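Side-chain contacts in NIPSNAP domain protein (Burkholderia xenovorans, PDB 5K9F), which is of unknown function but adopts the dimeric alpha/beta-barrel fold of the NipSnap family and holds oxamic acid in a pocket in the crystal: residues 27-32 against 89-94; 33-38 against 43-48; 66-71 against 100-105. All coordinates share one frame; numbering follows the deposited sequence. Where two conformers were deposited one is given.

Contact 1 (27-32 against 89-94); sequences LSLYEA and GRAGSM
Apolar packing of one leucine, Leu-29, against a second helix joins residues 27-32 to 89-94 over one face of the ferredoxin-like sheet. The first segment belongs to helix 23-33; the second runs from helix 82-91 toward strand 95-105. The case illustrates how two layer helices can meet through a single branched side chain while their backbones stay apart, the nearest CA atoms being those of Leu-29 and Ala-91 at 7.2 Å. With CG anti to the backbone N (chi1 -174°), Leu-29 reaches across, and its CD2 methyl does the touching. That methyl sits 3.8 Å from Ala-91 CB and also lies beside the carbonyl of Arg-90, with CD2 4.0 Å from Arg-90 O. Leu-29 CD2 is thus the point where Ala-91 CB and Met-94 CE meet the first helix, whereas the charged end of Arg-90 turns aside to form a salt bridge from its NE to OE1 of Glu-33, at the end of the same helix 23-33. The side chain of Ala-91, which Leu-29 touches, is about 5 Å from the bound oxamic acid. Met-94 comes in from farther along the chain and also packs on Phe-26, a residue of the pocket. Its chain runs straight through chi2 and bends at chi3 (-90°), which brings the terminal methyl CE to 3.9 Å from Leu-29 CD2.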
loop_
_atom_site.group_PDB
_atom_site.type_symbol
_atom_site.label_atom_id
_atom_site.label_comp_id
_atom_site.label_asym_id
_atom_site.label_seq_id
_atom_site.Cartn_x
_atom_site.Cartn_y
_atom_site.Cartn_z
ATOM N N LEU A 27 18.282 -19.626 1.955
ATOM C CA LEU A 27 18.794 -20.051 0.654
ATOM C C LEU A 27 19.718 -21.255 0.787
ATOM O O LEU A 27 19.709 -22.140 -0.070
ATOM C CB LEU A 27 19.518 -18.896 -0.041
ATOM C CG LEU A 27 18.588 -17.778 -0.526
ATOM C CD1 LEU A 27 19.421 -16.642 -1.115
ATOM C CD2 LEU A 27 17.569 -18.307 -1.539
ATOM N N SER A 28 20.530 -21.296 1.844
ATOM C CA SER A 28 21.400 -22.448 2.059
ATOM C C SER A 28 20.595 -23.705 2.353
ATOM O O SER A 28 20.900 -24.784 1.824
ATOM C CB SER A 28 22.374 -22.163 3.199
ATOM O OG SER A 28 23.311 -21.178 2.816
ATOM N N LEU A 29 19.578 -23.591 3.207
ATOM C CA LEU A 29 18.751 -24.743 3.550
ATOM C C LEU A 29 17.954 -25.222 2.343
ATOM O O LEU A 29 17.849 -26.434 2.102
ATOM C CB LEU A 29 17.819 -24.374 4.703
ATOM C CG LEU A 29 16.954 -25.467 5.325
ATOM C CD1 LEU A 29 17.797 -26.566 5.946
ATOM C CD2 LEU A 29 16.048 -24.829 6.369
ATOM N N TYR A 30 17.397 -24.285 1.571
ATOM C CA TYR A 30 16.661 -24.643 0.362
ATOM C C TYR A 30 17.561 -25.353 -0.646
ATOM O O TYR A 30 17.194 -26.400 -1.194
ATOM C CB TYR A 30 16.031 -23.383 -0.256
ATOM C CG TYR A 30 15.357 -23.658 -1.590
ATOM C CD1 TYR A 30 14.137 -24.319 -1.650
ATOM C CD2 TYR A 30 15.959 -23.285 -2.788
ATOM C CE1 TYR A 30 13.524 -24.581 -2.868
ATOM C CE2 TYR A 30 15.358 -23.546 -4.008
ATOM C CZ TYR A 30 14.135 -24.186 -4.041
ATOM O OH TYR A 30 13.531 -24.443 -5.258
ATOM N N GLU A 31 18.751 -24.804 -0.906
ATOM C CA GLU A 31 19.615 -25.439 -1.900
ATOM C C GLU A 31 19.978 -26.855 -1.477
ATOM O O GLU A 31 20.066 -27.766 -2.313
ATOM C CB GLU A 31 20.882 -24.612 -2.134
ATOM C CG GLU A 31 21.748 -25.181 -3.262
ATOM C CD GLU A 31 22.991 -24.353 -3.568
ATOM O OE1 GLU A 31 23.178 -23.275 -2.968
ATOM O OE2 GLU A 31 23.792 -24.796 -4.421
ATOM N N ALA A 32 20.171 -27.067 -0.175
ATOM C CA ALA A 32 20.601 -28.377 0.294
ATOM C C ALA A 32 19.458 -29.385 0.359
ATOM O O ALA A 32 19.686 -30.583 0.144
ATOM C CB ALA A 32 21.255 -28.249 1.670
ATOM N N GLY A 89 8.621 -28.140 6.831
ATOM C CA GLY A 89 8.628 -28.084 8.285
ATOM C C GLY A 89 9.876 -27.425 8.842
ATOM O O GLY A 89 9.809 -26.664 9.810
ATOM N N ARG A 90 11.029 -27.686 8.224
ATOM C CA ARG A 90 12.286 -27.143 8.731
ATOM C C ARG A 90 12.513 -25.697 8.305
ATOM O O ARG A 90 13.130 -24.927 9.051
ATOM C CB ARG A 90 13.460 -28.010 8.269
ATOM C CG ARG A 90 13.424 -29.439 8.800
ATOM C CD ARG A 90 14.687 -30.212 8.437
ATOM N NE ARG A 90 14.782 -30.492 7.008
ATOM C CZ ARG A 90 14.254 -31.559 6.416
ATOM N NH1 ARG A 90 13.586 -32.452 7.133
ATOM N NH2 ARG A 90 14.392 -31.734 5.105
ATOM N N ALA A 91 12.035 -25.305 7.123
ATOM C CA ALA A 91 12.289 -23.964 6.607
ATOM C C ALA A 91 11.154 -22.988 6.864
ATOM O O ALA A 91 11.371 -21.773 6.777
ATOM C CB ALA A 91 12.552 -24.019 5.095
ATOM N N GLY A 92 9.961 -23.487 7.192
ATOM C CA GLY A 92 8.771 -22.658 7.117
ATOM C C GLY A 92 8.745 -21.514 8.105
ATOM O O GLY A 92 8.175 -20.459 7.811
ATOM N N SER A 93 9.365 -21.689 9.277
ATOM C CA SER A 93 9.317 -20.650 10.297
ATOM C C SER A 93 10.007 -19.363 9.853
ATOM O O SER A 93 9.752 -18.307 10.442
ATOM C CB SER A 93 9.927 -21.152 11.612
ATOM O OG SER A 93 11.345 -21.201 11.581
ATOM N N MET A 94 10.857 -19.413 8.824
ATOM C CA MET A 94 11.482 -18.190 8.338
ATOM C C MET A 94 10.548 -17.357 7.470
ATOM O O MET A 94 10.842 -16.189 7.213
ATOM C CB MET A 94 12.763 -18.522 7.550
ATOM C CG MET A 94 13.891 -19.006 8.441
ATOM S SD MET A 94 15.375 -19.464 7.512
ATOM C CE MET A 94 15.047 -21.185 7.198
#

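Contact 2 (33-38 against 43-48); sequences EGLAIQ and GRLLGY
Leu-35 and Leu-45 supply the apolar part of this contact between helix 35-42 and strand 45-51, two elements joined by a short connection. Their branch methyls face each other loosely, Leu-35 CD1 lying 4.3 Å from Leu-45 CD2. Phe-108 of the second subunit also packs on Leu-35, so the dimer partner adds to this apolar patch.

The polar part runs through water. One molecule bridges Gln-38 and Tyr-48: it probably donates to Gln-38 OE1 at 2.8 Å and is hydrogen-bonded to Tyr-48 OH at 2.8 Å, lying in the plane of the tyrosine ring at its edge. Gln-38 reaches this point with an extended chain, both chi1 (-178°) and chi2 (169°) lying near 180°. Its OE1 also has Tyr-30 OH as a probable hydrogen-bond partner, so the buried amide oxygen has two partners.

In the backbone, Gly-43 leaves the helix with positive phi (108°), a conformation well suited to glycine, and turns the chain into the strand. There Leu-46 and Gly-47 both face Leu-62, forming a classic beta bulge. The whole is a connection, within the ferredoxin-like fold, from a helix to the strand that is outermost within this chain, and through Gln-38, which touches the bound oxamic acid, it forms part of the ligand pocket.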
loop_
_atom_site.group_PDB
_atom_site.type_symbol
_atom_site.label_atom_id
_atom_site.label_comp_id
_atom_site.label_asym_id
_atom_site.label_seq_id
_atom_site.Cartn_x
_atom_site.Cartn_y
_atom_site.Cartn_z
ATOM N N GLU A 33 18.233 -28.934 0.651
ATOM C CA GLU A 33 17.142 -29.839 0.999
ATOM C C GLU A 33 15.873 -29.677 0.172
ATOM O O GLU A 33 15.034 -30.588 0.202
ATOM C CB GLU A 33 16.766 -29.677 2.480
ATOM C CG GLU A 33 17.929 -29.847 3.445
ATOM C CD GLU A 33 17.483 -29.888 4.897
ATOM O OE1 GLU A 33 16.261 -29.820 5.145
ATOM O OE2 GLU A 33 18.354 -29.989 5.790
ATOM N N GLY A 34 15.695 -28.575 -0.556
ATOM C CA GLY A 34 14.439 -28.318 -1.243
ATOM C C GLY A 34 14.519 -28.164 -2.753
ATOM O O GLY A 34 13.563 -28.495 -3.461
ATOM N N LEU A 35 15.653 -27.662 -3.253
ATOM C CA LEU A 35 15.767 -27.312 -4.669
ATOM C C LEU A 35 15.549 -28.519 -5.583
ATOM O O LEU A 35 14.763 -28.453 -6.536
ATOM C CB LEU A 35 17.138 -26.688 -4.937
ATOM C CG LEU A 35 17.496 -26.461 -6.403
ATOM C CD1 LEU A 35 16.520 -25.493 -7.073
ATOM C CD2 LEU A 35 18.925 -25.953 -6.511
ATOM N N ALA A 36 16.257 -29.623 -5.331
ATOM C CA ALA A 36 16.151 -30.759 -6.241
ATOM C C ALA A 36 14.727 -31.294 -6.285
ATOM O O ALA A 36 14.217 -31.624 -7.360
ATOM C CB ALA A 36 17.131 -31.863 -5.833
ATOM N N ILE A 37 14.061 -31.350 -5.131
ATOM C CA ILE A 37 12.686 -31.841 -5.082
ATOM C C ILE A 37 11.750 -30.886 -5.811
ATOM O O ILE A 37 10.940 -31.306 -6.650
ATOM C CB ILE A 37 12.244 -32.042 -3.621
ATOM C CG1 ILE A 37 13.128 -33.079 -2.927
ATOM C CG2 ILE A 37 10.780 -32.455 -3.558
ATOM C CD1 ILE A 37 13.000 -33.038 -1.427
ATOM N N GLN A 38 11.845 -29.589 -5.497
ATOM C CA GLN A 38 10.917 -28.614 -6.061
ATOM C C GLN A 38 11.124 -28.450 -7.562
ATOM O O GLN A 38 10.157 -28.433 -8.331
ATOM C CB GLN A 38 11.058 -27.266 -5.358
ATOM C CG GLN A 38 10.045 -26.263 -5.908
ATOM C CD GLN A 38 9.953 -24.990 -5.092
ATOM O OE1 GLN A 38 10.965 -24.418 -4.673
ATOM N NE2 GLN A 38 8.721 -24.541 -4.841
ATOM N N GLY A 43 9.492 -28.328 -12.743
ATOM C CA GLY A 43 9.907 -28.444 -14.135
ATOM C C GLY A 43 10.843 -27.420 -14.762
ATOM O O GLY A 43 11.842 -27.810 -15.377
ATOM N N ARG A 44 10.530 -26.125 -14.666
ATOM C CA ARG A 44 11.340 -25.075 -15.289
ATOM C C ARG A 44 11.513 -23.884 -14.350
ATOM O O ARG A 44 10.656 -22.999 -14.303
ATOM C CB ARG A 44 10.688 -24.645 -16.599
ATOM C CG ARG A 44 11.490 -23.670 -17.445
ATOM C CD ARG A 44 11.073 -23.759 -18.919
ATOM N NE ARG A 44 9.640 -23.527 -19.123
ATOM C CZ ARG A 44 8.765 -24.462 -19.487
ATOM N NH1 ARG A 44 7.485 -24.152 -19.643
ATOM N NH2 ARG A 44 9.167 -25.706 -19.701
ATOM N N LEU A 45 12.641 -23.851 -13.632
ATOM C CA LEU A 45 13.005 -22.671 -12.844
ATOM C C LEU A 45 13.591 -21.622 -13.776
ATOM O O LEU A 45 14.553 -21.902 -14.502
ATOM C CB LEU A 45 14.014 -23.045 -11.759
ATOM C CG LEU A 45 14.537 -21.902 -10.875
ATOM C CD1 LEU A 45 13.391 -21.273 -10.102
ATOM C CD2 LEU A 45 15.605 -22.417 -9.917
ATOM N N LEU A 46 13.010 -20.422 -13.764
ATOM C CA LEU A 46 13.466 -19.328 -14.614
ATOM C C LEU A 46 14.346 -18.330 -13.884
ATOM O O LEU A 46 15.106 -17.604 -14.535
ATOM C CB LEU A 46 12.262 -18.580 -15.200
ATOM C CG LEU A 46 11.335 -19.396 -16.102
ATOM C CD1 LEU A 46 10.076 -18.593 -16.409
ATOM C CD2 LEU A 46 12.035 -19.779 -17.385
ATOM N N GLY A 47 14.258 -18.279 -12.560
ATOM C CA GLY A 47 15.045 -17.354 -11.775
ATOM C C GLY A 47 14.737 -17.509 -10.303
ATOM O O GLY A 47 13.597 -17.802 -9.920
ATOM N N TYR A 48 15.750 -17.337 -9.462
ATOM C CA TYR A 48 15.574 -17.417 -8.014
ATOM C C TYR A 48 16.495 -16.357 -7.427
ATOM O O TYR A 48 17.718 -16.457 -7.573
ATOM C CB TYR A 48 15.912 -18.821 -7.495
ATOM C CG TYR A 48 15.193 -19.246 -6.227
ATOM C CD1 TYR A 48 15.461 -18.638 -5.014
ATOM C CD2 TYR A 48 14.281 -20.295 -6.241
ATOM C CE1 TYR A 48 14.819 -19.052 -3.851
ATOM C CE2 TYR A 48 13.631 -20.702 -5.098
ATOM C CZ TYR A 48 13.898 -20.082 -3.901
ATOM O OH TYR A 48 13.251 -20.489 -2.750
HETATM O O HOH W 1 11.071 -22.231 -2.870
#

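Contact 3 (66-71 against 100-105); sequences DSFEDR and TELLTP
Phe-68 and Leu-102 make the apolar contact between the start of helix 68-79 and strand 95-105. The CD1 methyl of Leu-102 lies in the plane of the phenyl ring and meets its edge, 4.0 Å from Phe-68 CE1 and just as near to Phe-68 CD1. The two side chains cross at about a right angle. A chi1 of -172° places CG of Phe-68 beside its own carbonyl carbon and swings the ring over to the strand although the backbones are well separated, the CA atoms of Phe-68 and Leu-102 being 9.5 Å apart. Here the principle is that long side chains from both elements can span a gap between a helix and a sheet.

A mixed contact lies alongside. The other methyl of Leu-102, CD2, is 4.4 Å from Arg-71 NE and approaches the guanidinium group obliquely. The arginine is fully extended as far as NE, and its strongest partner is Glu-12: NE forms a salt bridge with Glu-12 OE1, while OE2 of the same carboxylate is hydrogen-bonded to Thr-100 OG1. Glu-12, on strand 10-18, thus links the helix to the strand through charge and hydrogen bonding, and probably fixes the guanidinium.

A side-chain N-cap marks the helix start: Ser-67 OG accepts from Asp-70 N at 3.0 Å with an N-H...O angle of 157°.

Around the contact, strand 95-105 is the outermost of the sheet within this chain, next to strand 10-18, and residues 103-105 pair antiparallel with a strand of the second subunit, so the sheet continues across that interface. Phe-68 and Leu-102 also meet their counterparts in a fourth subunit, the two Phe-68 rings stacking, so helix 68-79 and strand 95-105 face that neighbouring chain together.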
loop_
_atom_site.group_PDB
_atom_site.type_symbol
_atom_site.label_atom_id
_atom_site.label_comp_id
_atom_site.label_asym_id
_atom_site.label_seq_id
_atom_site.Cartn_x
_atom_site.Cartn_y
_atom_site.Cartn_z
ATOM N N ASP A 66 3.775 -25.132 -18.753
ATOM C CA ASP A 66 3.119 -25.297 -20.046
ATOM C C ASP A 66 1.704 -24.738 -20.028
ATOM O O ASP A 66 1.214 -24.245 -21.051
ATOM C CB ASP A 66 3.075 -26.775 -20.439
ATOM C CG ASP A 66 4.448 -27.369 -20.652
ATOM O OD1 ASP A 66 5.399 -26.603 -20.911
ATOM O OD2 ASP A 66 4.568 -28.616 -20.573
ATOM N N SER A 67 1.033 -24.815 -18.885
ATOM C CA SER A 67 -0.354 -24.395 -18.764
ATOM C C SER A 67 -0.693 -24.284 -17.289
ATOM O O SER A 67 0.021 -24.803 -16.427
ATOM C CB SER A 67 -1.305 -25.384 -19.440
ATOM O OG SER A 67 -1.281 -26.638 -18.778
ATOM N N PHE A 68 -1.813 -23.618 -17.008
ATOM C CA PHE A 68 -2.309 -23.583 -15.637
ATOM C C PHE A 68 -2.651 -24.988 -15.147
ATOM O O PHE A 68 -2.353 -25.343 -13.997
ATOM C CB PHE A 68 -3.525 -22.658 -15.563
ATOM C CG PHE A 68 -4.013 -22.376 -14.171
ATOM C CD1 PHE A 68 -3.598 -21.245 -13.506
ATOM C CD2 PHE A 68 -4.925 -23.225 -13.547
ATOM C CE1 PHE A 68 -4.061 -20.958 -12.229
ATOM C CE2 PHE A 68 -5.390 -22.944 -12.274
ATOM C CZ PHE A 68 -4.961 -21.818 -11.615
ATOM N N GLU A 69 -3.264 -25.806 -16.016
ATOM C CA GLU A 69 -3.593 -27.180 -15.646
ATOM C C GLU A 69 -2.346 -27.947 -15.227
ATOM O O GLU A 69 -2.368 -28.693 -14.239
ATOM C CB GLU A 69 -4.285 -27.888 -16.813
ATOM N N ASP A 70 -1.248 -27.780 -15.965
ATOM C CA ASP A 70 -0.032 -28.499 -15.595
ATOM C C ASP A 70 0.581 -27.937 -14.318
ATOM O O ASP A 70 1.142 -28.691 -13.515
ATOM C CB ASP A 70 0.984 -28.465 -16.727
ATOM C CG ASP A 70 1.914 -29.670 -16.698
ATOM O OD1 ASP A 70 1.416 -30.810 -16.534
ATOM O OD2 ASP A 70 3.138 -29.481 -16.830
ATOM N N ARG A 71 0.514 -26.619 -14.120
ATOM C CA ARG A 71 0.937 -26.057 -12.844
ATOM C C ARG A 71 0.159 -26.690 -11.695
ATOM O O ARG A 71 0.737 -27.064 -10.670
ATOM C CB ARG A 71 0.761 -24.531 -12.853
ATOM C CG ARG A 71 1.027 -23.878 -11.511
ATOM C CD ARG A 71 0.754 -22.388 -11.580
ATOM N NE ARG A 71 1.010 -21.740 -10.293
ATOM C CZ ARG A 71 0.095 -21.608 -9.333
ATOM N NH1 ARG A 71 -1.134 -22.076 -9.504
ATOM N NH2 ARG A 71 0.411 -21.004 -8.199
ATOM N N THR A 100 1.879 -14.278 -4.839
ATOM C CA THR A 100 2.237 -14.773 -6.162
ATOM C C THR A 100 1.407 -14.074 -7.235
ATOM O O THR A 100 0.358 -13.487 -6.968
ATOM C CB THR A 100 2.078 -16.287 -6.260
ATOM O OG1 THR A 100 2.754 -16.736 -7.442
ATOM C CG2 THR A 100 0.595 -16.693 -6.322
ATOM N N GLU A 101 1.908 -14.124 -8.464
ATOM C CA GLU A 101 1.205 -13.512 -9.584
ATOM C C GLU A 101 1.482 -14.327 -10.835
ATOM O O GLU A 101 2.508 -15.005 -10.934
ATOM C CB GLU A 101 1.641 -12.058 -9.803
ATOM C CG GLU A 101 3.121 -11.936 -10.204
ATOM C CD GLU A 101 3.618 -10.493 -10.256
ATOM O OE1 GLU A 101 2.836 -9.571 -9.968
ATOM O OE2 GLU A 101 4.802 -10.289 -10.583
ATOM N N LEU A 102 0.557 -14.264 -11.787
ATOM C CA LEU A 102 0.729 -14.964 -13.054
ATOM C C LEU A 102 1.018 -13.955 -14.149
ATOM O O LEU A 102 0.400 -12.882 -14.198
ATOM C CB LEU A 102 -0.511 -15.793 -13.408
ATOM C CG LEU A 102 -0.907 -16.849 -12.377
ATOM C CD1 LEU A 102 -2.218 -17.507 -12.794
ATOM C CD2 LEU A 102 0.182 -17.897 -12.206
ATOM N N LEU A 103 1.990 -14.299 -15.000
ATOM C CA LEU A 103 2.488 -13.432 -16.063
ATOM C C LEU A 103 2.496 -14.176 -17.390
ATOM O O LEU A 103 2.649 -15.398 -17.432
ATOM C CB LEU A 103 3.915 -12.973 -15.770
ATOM C CG LEU A 103 4.172 -12.333 -14.404
ATOM C CD1 LEU A 103 5.672 -12.044 -14.232
ATOM C CD2 LEU A 103 3.339 -11.052 -14.215
ATOM N N THR A 104 2.362 -13.422 -18.480
ATOM C CA THR A 104 2.467 -13.988 -19.821
ATOM C C THR A 104 3.658 -13.373 -20.536
ATOM O O THR A 104 3.806 -12.145 -20.531
ATOM C CB THR A 104 1.203 -13.713 -20.619
ATOM O OG1 THR A 104 0.099 -14.365 -19.987
ATOM C CG2 THR A 104 1.357 -14.243 -22.052
ATOM N N PRO A 105 4.536 -14.173 -21.139
ATOM C CA PRO A 105 5.650 -13.587 -21.891
ATOM C C PRO A 105 5.160 -12.862 -23.134
ATOM O O PRO A 105 4.247 -13.326 -23.829
ATOM C CB PRO A 105 6.514 -14.802 -22.263
ATOM C CG PRO A 105 6.060 -15.909 -21.354
ATOM C CD PRO A 105 4.613 -15.641 -21.064
#

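Contacts 1 and 2 are neighbours, their centres 13 Å apart, and the Tyr-30 ring of contact 1 stacks on that of Tyr-48 in contact 2, with Tyr-30 CE2 and Tyr-48 CE2 3.5 Å apart. Leu-27 CD2 adds to this, 3.7 Å from Tyr-48 CE1. Contacts 1 and 2 both lie by the oxamic acid, the side chains of Ala-91 and Gln-38 being about 5 and 4 Å from it. Contact 3 is remote: its centre is 25 Å from that of contact 1, and the side chain of Arg-71 is about 11 Å from the ligand. It meets contact 2, 16 Å away between centres, through a long, weak ion pair, Arg-44 NH1 to Asp-66 OD1 at 3.5 Å.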